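Local coordinates for protein FG41 Malonate Semialdehyde Decarboxylase (Coryneform bacterium, PDB 4LHP) that belongs to the tautomerase superfamily, a group of small proteins built from paired beta-alpha-beta units, and assembles here from three copies of the chain, at residues Pro1-Asp6 with Arg38-Thr43; Ile67-Thr72 with Ala105-Ala110. All coordinates share one frame; numbering follows the deposited sequence.

Contact 1: Pro1-Asp6 with Arg38-Thr43; sequences PLIRID and RFQILT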
ATOM      1  N   PRO A   1       7.326   4.103 -11.398  1.00 16.95           N
ATOM      2  CA  PRO A   1       6.685   3.221 -10.422  1.00 14.78           C
ATOM      3  C   PRO A   1       6.996   3.652  -8.993  1.00 12.96           C
ATOM      4  O   PRO A   1       8.051   4.237  -8.752  1.00 17.74           O
ATOM      5  CB  PRO A   1       7.354   1.881 -10.702  1.00 20.13           C
ATOM      6  CG  PRO A   1       8.752   2.272 -11.048  1.00 17.22           C
ATOM      7  CD  PRO A   1       8.631   3.566 -11.828  1.00 20.91           C
ATOM      8  N   LEU A   2       6.087   3.372  -8.064  1.00 16.13           N
ATOM      9  CA  LEU A   2       6.355   3.577  -6.647  1.00 13.30           C
ATOM     10  C   LEU A   2       6.578   2.223  -5.988  1.00 12.68           C
ATOM     11  O   LEU A   2       5.720   1.345  -6.052  1.00 15.42           O
ATOM     12  CB  LEU A   2       5.196   4.310  -5.972  1.00 11.59           C
ATOM     13  CG  LEU A   2       5.281   4.439  -4.448  1.00  9.43           C
ATOM     14  CD1 LEU A   2       6.454   5.309  -4.029  1.00 12.41           C
ATOM     15  CD2 LEU A   2       3.979   4.989  -3.888  1.00 18.88           C
ATOM     16  N   ILE A   3       7.739   2.054  -5.363  1.00 16.09           N
ATOM     17  CA  ILE A   3       8.095   0.783  -4.746  1.00 16.57           C
ATOM     18  C   ILE A   3       8.008   0.868  -3.227  1.00 18.93           C
ATOM     19  O   ILE A   3       8.721   1.651  -2.602  1.00 17.52           O
ATOM     20  CB  ILE A   3       9.536   0.370  -5.102  1.00 17.87           C
ATOM     21  CG1 ILE A   3       9.828   0.621  -6.585  1.00 16.07           C
ATOM     22  CG2 ILE A   3       9.777  -1.086  -4.732  1.00 13.29           C
ATOM     23  CD1 ILE A   3       8.899  -0.101  -7.533  1.00 16.49           C
ATOM     24  N   ARG A   4       7.134   0.063  -2.633  1.00 17.18           N
ATOM     25  CA  ARG A   4       7.111  -0.077  -1.182  1.00 16.25           C
ATOM     26  C   ARG A   4       7.931  -1.295  -0.780  1.00 14.60           C
ATOM     27  O   ARG A   4       7.548  -2.432  -1.057  1.00 21.04           O
ATOM     28  CB  ARG A   4       5.678  -0.217  -0.662  1.00 12.19           C
ATOM     29  CG  ARG A   4       4.777   0.947  -1.020  1.00 18.05           C
ATOM     30  CD  ARG A   4       3.471   0.910  -0.244  1.00 15.37           C
ATOM     31  NE  ARG A   4       2.717   2.152  -0.405  1.00 14.08           N
ATOM     32  CZ  ARG A   4       2.768   3.186   0.434  1.00 23.65           C
ATOM     33  NH1 ARG A   4       3.527   3.145   1.518  1.00 17.84           N
ATOM     34  NH2 ARG A   4       2.052   4.273   0.199  1.00 21.97           N
ATOM     35  N   ILE A   5       9.065  -1.054  -0.131  1.00 15.78           N
ATOM     36  CA  ILE A   5       9.921  -2.138   0.333  1.00 15.92           C
ATOM     37  C   ILE A   5       9.809  -2.291   1.843  1.00 16.79           C
ATOM     38  O   ILE A   5      10.267  -1.435   2.598  1.00 19.38           O
ATOM     39  CB  ILE A   5      11.396  -1.891  -0.021  1.00 24.00           C
ATOM     40  CG1 ILE A   5      11.540  -1.597  -1.514  1.00 16.27           C
ATOM     41  CG2 ILE A   5      12.242  -3.097   0.380  1.00 15.15           C
ATOM     42  CD1 ILE A   5      12.931  -1.162  -1.920  1.00 20.35           C
ATOM     43  N   ASP A   6       9.190  -3.384   2.276  1.00 13.31           N
ATOM     44  CA  ASP A   6       9.081  -3.685   3.697  1.00 19.46           C
ATOM     45  C   ASP A   6      10.002  -4.844   4.059  1.00 20.14           C
ATOM     46  O   ASP A   6       9.871  -5.948   3.533  1.00 15.20           O
ATOM     47  CB  ASP A   6       7.636  -4.019   4.071  1.00 21.45           C
ATOM     48  CG  ASP A   6       6.731  -2.799   4.059  1.00 24.25           C
ATOM     49  OD1 ASP A   6       6.455  -2.250   5.146  1.00 18.04           O
ATOM     50  OD2 ASP A   6       6.297  -2.387   2.962  1.00 18.82           O
ATOM     51  N   ARG A  38      12.996   7.025  -9.739  1.00 20.81           N
ATOM     52  CA  ARG A  38      13.177   6.267  -8.509  1.00 18.09           C
ATOM     53  C   ARG A  38      12.264   6.790  -7.413  1.00 16.24           C
ATOM     54  O   ARG A  38      12.390   7.931  -6.970  1.00 18.88           O
ATOM     55  CB  ARG A  38      14.630   6.334  -8.035  1.00 18.75           C
ATOM     56  CG  ARG A  38      14.887   5.477  -6.810  1.00 20.33           C
ATOM     57  CD  ARG A  38      16.358   5.413  -6.439  1.00 20.97           C
ATOM     58  NE  ARG A  38      16.598   4.342  -5.476  1.00 21.35           N
ATOM     59  CZ  ARG A  38      17.797   3.964  -5.044  1.00 22.88           C
ATOM     60  NH1 ARG A  38      18.892   4.570  -5.479  1.00 24.83           N
ATOM     61  NH2 ARG A  38      17.896   2.974  -4.170  1.00 27.01           N
ATOM     62  N   PHE A  39      11.348   5.941  -6.974  1.00 14.46           N
ATOM     63  CA  PHE A  39      10.394   6.314  -5.947  1.00 18.00           C
ATOM     64  C   PHE A  39      10.145   5.122  -5.047  1.00 13.86           C
ATOM     65  O   PHE A  39       9.494   4.153  -5.438  1.00 16.97           O
ATOM     66  CB  PHE A  39       9.113   6.827  -6.593  1.00 11.32           C
ATOM     67  CG  PHE A  39       9.341   8.018  -7.466  1.00 12.83           C
ATOM     68  CD1 PHE A  39       9.503   7.878  -8.833  1.00 15.94           C
ATOM     69  CD2 PHE A  39       9.444   9.280  -6.912  1.00 16.52           C
ATOM     70  CE1 PHE A  39       9.736   8.979  -9.630  1.00 20.80           C
ATOM     71  CE2 PHE A  39       9.677  10.380  -7.702  1.00 16.76           C
ATOM     72  CZ  PHE A  39       9.824  10.232  -9.062  1.00 17.12           C
ATOM     73  N   GLN A  40      10.684   5.205  -3.836  1.00 19.54           N
ATOM     74  CA  GLN A  40      10.748   4.063  -2.941  1.00 17.92           C
ATOM     75  C   GLN A  40      10.459   4.473  -1.508  1.00 13.58           C
ATOM     76  O   GLN A  40      10.879   5.538  -1.061  1.00 20.13           O
ATOM     77  CB  GLN A  40      12.142   3.436  -2.999  1.00 17.14           C
ATOM     78  CG  GLN A  40      12.563   2.963  -4.378  1.00 16.57           C
ATOM     79  CD  GLN A  40      13.911   2.267  -4.359  1.00 19.21           C
ATOM     80  OE1 GLN A  40      14.841   2.713  -3.686  1.00 17.54           O
ATOM     81  NE2 GLN A  40      14.021   1.165  -5.091  1.00 21.26           N
ATOM     82  N   ILE A  41       9.742   3.616  -0.792  1.00 11.71           N
ATOM     83  CA  ILE A  41       9.531   3.803   0.635  1.00 19.74           C
ATOM     84  C   ILE A  41      10.039   2.577   1.376  1.00 16.62           C
ATOM     85  O   ILE A  41       9.554   1.467   1.161  1.00 13.29           O
ATOM     86  CB  ILE A  41       8.049   4.017   0.975  1.00 20.61           C
ATOM     87  CG1 ILE A  41       7.515   5.253   0.249  1.00 15.37           C
ATOM     88  CG2 ILE A  41       7.871   4.167   2.482  1.00 17.13           C
ATOM     89  CD1 ILE A  41       6.014   5.413   0.330  1.00 12.88           C
ATOM     90  N   LEU A  42      11.026   2.786   2.240  1.00 16.49           N
ATOM     91  CA  LEU A  42      11.600   1.701   3.023  1.00 23.78           C
ATOM     92  C   LEU A  42      11.044   1.696   4.435  1.00 23.15           C
ATOM     93  O   LEU A  42      11.196   2.664   5.178  1.00 25.25           O
ATOM     94  CB  LEU A  42      13.121   1.823   3.077  1.00 26.13           C
ATOM     95  CG  LEU A  42      13.861   1.176   1.910  1.00 28.41           C
ATOM     96  CD1 LEU A  42      13.263   1.631   0.593  1.00 25.30           C
ATOM     97  CD2 LEU A  42      15.341   1.507   1.976  1.00 30.79           C
ATOM     98  N   THR A  43      10.397   0.596   4.797  1.00 19.72           N
ATOM     99  CA  THR A  43       9.901   0.417   6.149  1.00 18.04           C
ATOM    100  C   THR A  43      10.568  -0.801   6.770  1.00 26.00           C
ATOM    101  O   THR A  43      10.345  -1.931   6.337  1.00 23.41           O
ATOM    102  CB  THR A  43       8.377   0.220   6.176  1.00 25.11           C
ATOM    103  OG1 THR A  43       7.740   1.238   5.395  1.00 28.11           O
ATOM    104  CG2 THR A  43       7.863   0.284   7.605  1.00 24.51           C
TER
HETATM  105  O   HOH W   1      10.818   3.811  -8.841  1.00 17.19           O
HETATM  106  O   HOH W   2       7.507   0.558   3.084  1.00 17.42           O
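Arg4 and Ile41 stand side by side on one face of a parallel strand pair. The Arg4 chain is extended from CG to NE, so its guanidinium ends beside the tip of Ile41, whose CD1 lies over one face of the flat group, 3.6 Å from Arg4 NH1. A methyl suits that place: lying on the flat face, where no N-H points, it leaves the in-plane N-H groups to polar partners; NH1 forms a salt bridge to Asp6 of the second subunit. Asp6 of this chain runs alongside Thr43, with OD1 3.3 Å from Thr43 CB, and the same oxygen is hydrogen-bonded to His45. On the opposite face Ile5 and Leu42 point the same way and meet methyl to methyl, CD1 to CD1 at 3.8 Å. Gln40 reaches out beside Ile5, and its OE1 is gripped side-on by Arg38, which donates from NE (3.0 Å) and NH2, both above the carboxamide plane. Four backbone hydrogen bonds join the strands, the shortest from Ile3 N to Phe39 O at 2.7 Å and almost straight (173°). At the amino-terminal end a water bridges the segments, donating to Pro1 O at 2.8 Å and accepting from Phe39 N. Helix 13-31 links the strands as a beta-alpha-beta crossover and packs on the face carrying Ile3 and Gln40; strand 66-73 flanks strand 2-8, while a strand of the second subunit pairs with Phe39 and Gln40.

Contact 2: Ile67-Thr72 with Ala105-Ala110; sequences IIHVFT and AITENA. With PO4 (phosphate ion), chain M.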
ATOM      1  N   ILE A  67       9.790  -7.828   1.393  1.00 16.89           N
ATOM      2  CA  ILE A  67       8.587  -7.778   0.573  1.00 15.10           C
ATOM      3  C   ILE A  67       8.599  -6.534  -0.306  1.00 13.08           C
ATOM      4  O   ILE A  67       8.676  -5.411   0.191  1.00 18.28           O
ATOM      5  CB  ILE A  67       7.322  -7.793   1.454  1.00 15.58           C
ATOM      6  CG1 ILE A  67       7.186  -9.160   2.131  1.00 18.44           C
ATOM      7  CG2 ILE A  67       6.080  -7.488   0.629  1.00 12.09           C
ATOM      8  CD1 ILE A  67       6.072  -9.246   3.141  1.00 18.27           C
ATOM      9  N   ILE A  68       8.531  -6.750  -1.617  1.00 18.82           N
ATOM     10  CA  ILE A  68       8.575  -5.669  -2.595  1.00 19.12           C
ATOM     11  C   ILE A  68       7.217  -5.511  -3.259  1.00 15.74           C
ATOM     12  O   ILE A  68       6.769  -6.397  -3.982  1.00 15.87           O
ATOM     13  CB  ILE A  68       9.608  -5.957  -3.705  1.00 19.91           C
ATOM     14  CG1 ILE A  68      10.953  -6.360  -3.099  1.00 20.89           C
ATOM     15  CG2 ILE A  68       9.759  -4.745  -4.626  1.00 15.86           C
ATOM     16  CD1 ILE A  68      11.528  -5.322  -2.174  1.00 26.14           C
ATOM     17  N   HIS A  69       6.564  -4.382  -3.014  1.00 18.13           N
ATOM     18  CA  HIS A  69       5.273  -4.106  -3.631  1.00 13.34           C
ATOM     19  C   HIS A  69       5.450  -3.027  -4.690  1.00 16.81           C
ATOM     20  O   HIS A  69       5.670  -1.860  -4.373  1.00 15.28           O
ATOM     21  CB  HIS A  69       4.249  -3.674  -2.579  1.00 15.87           C
ATOM     22  CG  HIS A  69       2.827  -3.862  -3.009  1.00 16.61           C
ATOM     23  ND1 HIS A  69       1.786  -3.989  -2.115  1.00 12.47           N
ATOM     24  CD2 HIS A  69       2.274  -3.945  -4.242  1.00 13.84           C
ATOM     25  CE1 HIS A  69       0.654  -4.143  -2.778  1.00 15.64           C
ATOM     26  NE2 HIS A  69       0.922  -4.118  -4.071  1.00 18.25           N
ATOM     27  N   VAL A  70       5.367  -3.433  -5.952  1.00 14.85           N
ATOM     28  CA  VAL A  70       5.593  -2.530  -7.070  1.00 15.32           C
ATOM     29  C   VAL A  70       4.280  -1.929  -7.552  1.00 17.58           C
ATOM     30  O   VAL A  70       3.351  -2.649  -7.920  1.00 18.66           O
ATOM     31  CB  VAL A  70       6.278  -3.258  -8.240  1.00 19.89           C
ATOM     32  CG1 VAL A  70       6.361  -2.357  -9.463  1.00 20.00           C
ATOM     33  CG2 VAL A  70       7.664  -3.731  -7.825  1.00 13.31           C
ATOM     34  N   PHE A  71       4.206  -0.603  -7.531  1.00 12.56           N
ATOM     35  CA  PHE A  71       3.049   0.116  -8.047  1.00 15.94           C
ATOM     36  C   PHE A  71       3.438   0.800  -9.351  1.00 13.59           C
ATOM     37  O   PHE A  71       4.187   1.773  -9.350  1.00 13.08           O
ATOM     38  CB  PHE A  71       2.556   1.139  -7.022  1.00 14.29           C
ATOM     39  CG  PHE A  71       1.949   0.518  -5.795  1.00 10.53           C
ATOM     40  CD1 PHE A  71       2.739   0.179  -4.707  1.00 14.54           C
ATOM     41  CD2 PHE A  71       0.587   0.268  -5.731  1.00 11.59           C
ATOM     42  CE1 PHE A  71       2.180  -0.395  -3.577  1.00 12.96           C
ATOM     43  CE2 PHE A  71       0.024  -0.304  -4.604  1.00 18.00           C
ATOM     44  CZ  PHE A  71       0.822  -0.636  -3.527  1.00 16.10           C
ATOM     45  N   THR A  72       2.925   0.285 -10.464  1.00 13.66           N
ATOM     46  CA  THR A  72       3.389   0.702 -11.780  1.00 17.47           C
ATOM     47  C   THR A  72       2.239   0.786 -12.781  1.00 21.42           C
ATOM     48  O   THR A  72       1.167   0.223 -12.558  1.00 15.55           O
ATOM     49  CB  THR A  72       4.437  -0.288 -12.319  1.00 18.41           C
ATOM     50  OG1 THR A  72       5.152   0.301 -13.412  1.00 21.56           O
ATOM     51  CG2 THR A  72       3.770  -1.577 -12.780  1.00 19.14           C
ATOM     52  N   ALA A 105       5.129  -8.250  -5.232  1.00 13.86           N
ATOM     53  CA  ALA A 105       3.758  -8.079  -5.698  1.00 13.18           C
ATOM     54  C   ALA A 105       3.658  -6.859  -6.604  1.00 14.55           C
ATOM     55  O   ALA A 105       4.329  -5.855  -6.377  1.00 13.37           O
ATOM     56  CB  ALA A 105       2.817  -7.931  -4.518  1.00 16.29           C
ATOM     57  N   ILE A 106       2.817  -6.953  -7.629  1.00 12.57           N
ATOM     58  CA  ILE A 106       2.603  -5.846  -8.552  1.00 13.97           C
ATOM     59  C   ILE A 106       1.145  -5.398  -8.521  1.00 15.09           C
ATOM     60  O   ILE A 106       0.232  -6.217  -8.589  1.00 14.73           O
ATOM     61  CB  ILE A 106       2.985  -6.234  -9.997  1.00 11.46           C
ATOM     62  CG1 ILE A 106       4.460  -6.647 -10.061  1.00 14.58           C
ATOM     63  CG2 ILE A 106       2.709  -5.079 -10.950  1.00 25.29           C
ATOM     64  CD1 ILE A 106       5.006  -6.789 -11.471  1.00 17.89           C
ATOM     65  N   THR A 107       0.935  -4.089  -8.410  1.00 21.91           N
ATOM     66  CA  THR A 107      -0.405  -3.514  -8.417  1.00 13.27           C
ATOM     67  C   THR A 107      -0.438  -2.366  -9.420  1.00 17.00           C
ATOM     68  O   THR A 107       0.404  -1.470  -9.376  1.00 21.12           O
ATOM     69  CB  THR A 107      -0.809  -3.007  -7.019  1.00 16.37           C
ATOM     70  OG1 THR A 107      -0.838  -4.104  -6.098  1.00 13.65           O
ATOM     71  CG2 THR A 107      -2.182  -2.350  -7.060  1.00 18.34           C
ATOM     72  N   GLU A 108      -1.415  -2.393 -10.322  1.00 17.75           N
ATOM     73  CA  GLU A 108      -1.387  -1.525 -11.497  1.00 19.58           C
ATOM     74  C   GLU A 108      -2.347  -0.338 -11.439  1.00 18.20           C
ATOM     75  O   GLU A 108      -3.325  -0.339 -10.690  1.00 14.30           O
ATOM     76  CB  GLU A 108      -1.672  -2.355 -12.753  1.00 20.39           C
ATOM     77  CG  GLU A 108      -0.571  -3.351 -13.087  1.00 28.65           C
ATOM     78  CD  GLU A 108      -0.866  -4.163 -14.332  1.00 24.37           C
ATOM     79  OE1 GLU A 108      -2.049  -4.495 -14.564  1.00 17.18           O
ATOM     80  OE2 GLU A 108       0.087  -4.466 -15.082  1.00 16.15           O
ATOM     81  N   ASN A 109      -2.039   0.681 -12.238  1.00 16.09           N
ATOM     82  CA  ASN A 109      -2.916   1.830 -12.423  1.00 15.43           C
ATOM     83  C   ASN A 109      -2.660   2.475 -13.783  1.00 15.29           C
ATOM     84  O   ASN A 109      -2.000   1.883 -14.635  1.00 12.85           O
ATOM     85  CB  ASN A 109      -2.737   2.843 -11.289  1.00 14.39           C
ATOM     86  CG  ASN A 109      -1.331   3.415 -11.223  1.00 16.07           C
ATOM     87  OD1 ASN A 109      -0.504   3.181 -12.104  1.00 23.25           O
ATOM     88  ND2 ASN A 109      -1.059   4.177 -10.171  1.00 17.23           N
ATOM     89  N   ALA A 110      -3.181   3.681 -13.988  1.00 19.58           N
ATOM     90  CA  ALA A 110      -3.058   4.362 -15.276  1.00 22.73           C
ATOM     91  C   ALA A 110      -2.041   5.501 -15.224  1.00 20.68           C
ATOM     92  O   ALA A 110      -1.721   6.007 -14.150  1.00 17.96           O
ATOM     93  CB  ALA A 110      -4.418   4.890 -15.718  1.00 18.34           C
TER
HETATM   94  P   PO4 M 201       6.058   3.385 -14.360  1.00 60.06           P
HETATM   95  O1  PO4 M 201       6.920   4.627 -14.323  1.00 48.88           O
HETATM   96  O2  PO4 M 201       6.874   2.190 -13.925  1.00 52.91           O
HETATM   97  O3  PO4 M 201       4.883   3.557 -13.424  1.00 42.85           O
HETATM   98  O4  PO4 M 201       5.566   3.162 -15.771  1.00 53.97           O
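The tight part of this parallel pair is built round the ring of His69. With CG anti to the backbone N (chi1 -159°), the imidazole leans toward Ala105-Ala110 and points its edge at Thr107, where NE2 and OG1 share a nearly straight hydrogen bond of 2.7 Å in the ring plane. Its two faces are filled: Phe71 CZ sits 3.5 Å above the plane over the ring centre, and Ala105 CB lies against the opposite face, offset toward the rim, in a CH-pi contact. Alanine suits the spot because a lone methyl can lie close to the ring. Thr107 CB also touches Phe71 CE2 at 3.7 Å. Edge and faces together should hold the rotation of the imidazole, and the ND1 side has a weak hydrogen bond to Arg4 of the third subunit. The backbone is close too, Val70 N to Ala105 O at 2.7 Å.

Toward the carboxyl end the pairing slackens: Asn109 N reaches Thr72 O at 3.3 Å, bent to 145° and above the carbonyl plane. Glu108 and Asn109 are partly exposed, and their polar ends turn to Lys81 and to Ile106 O of the second subunit. Thr72 is buried even at this end, its CG2 packing beside Ile106 CG2, while its OG1 donates at 2.6 Å to O2 of a phosphate ion, probably from the crystallisation liquor. Helix 78-92 connects the two strands and packs on Ile106 through Lys81 and Phe85, strand 2-8 borders strand 66-73, and Ala105 pairs with an antiparallel strand of the third subunit.

In the fold
Contact 1 closes before contact 2 opens, so one beta-alpha-beta unit is complete before the next. Their centres lie 10 Å apart in one four-stranded sheet, ordered 39-45, 2-8, 66-73, 102-109: each contact is a parallel pair, and the two pairs meet along the antiparallel seam between strands 2-8 and 66-73. Probable hydrogen bonds there join Leu2 N to Phe71 O and Asp6 O to Ile67 N, both 2.8 Å. This doubled unit is the hallmark of the tautomerase fold. The seam brings the amino-terminal Pro1, characteristic of the superfamily, beside Thr72 and the phosphate ion, probably from the crystallisation liquor, while at both outer strands the sheet runs on into a neighbouring subunit by antiparallel pairing.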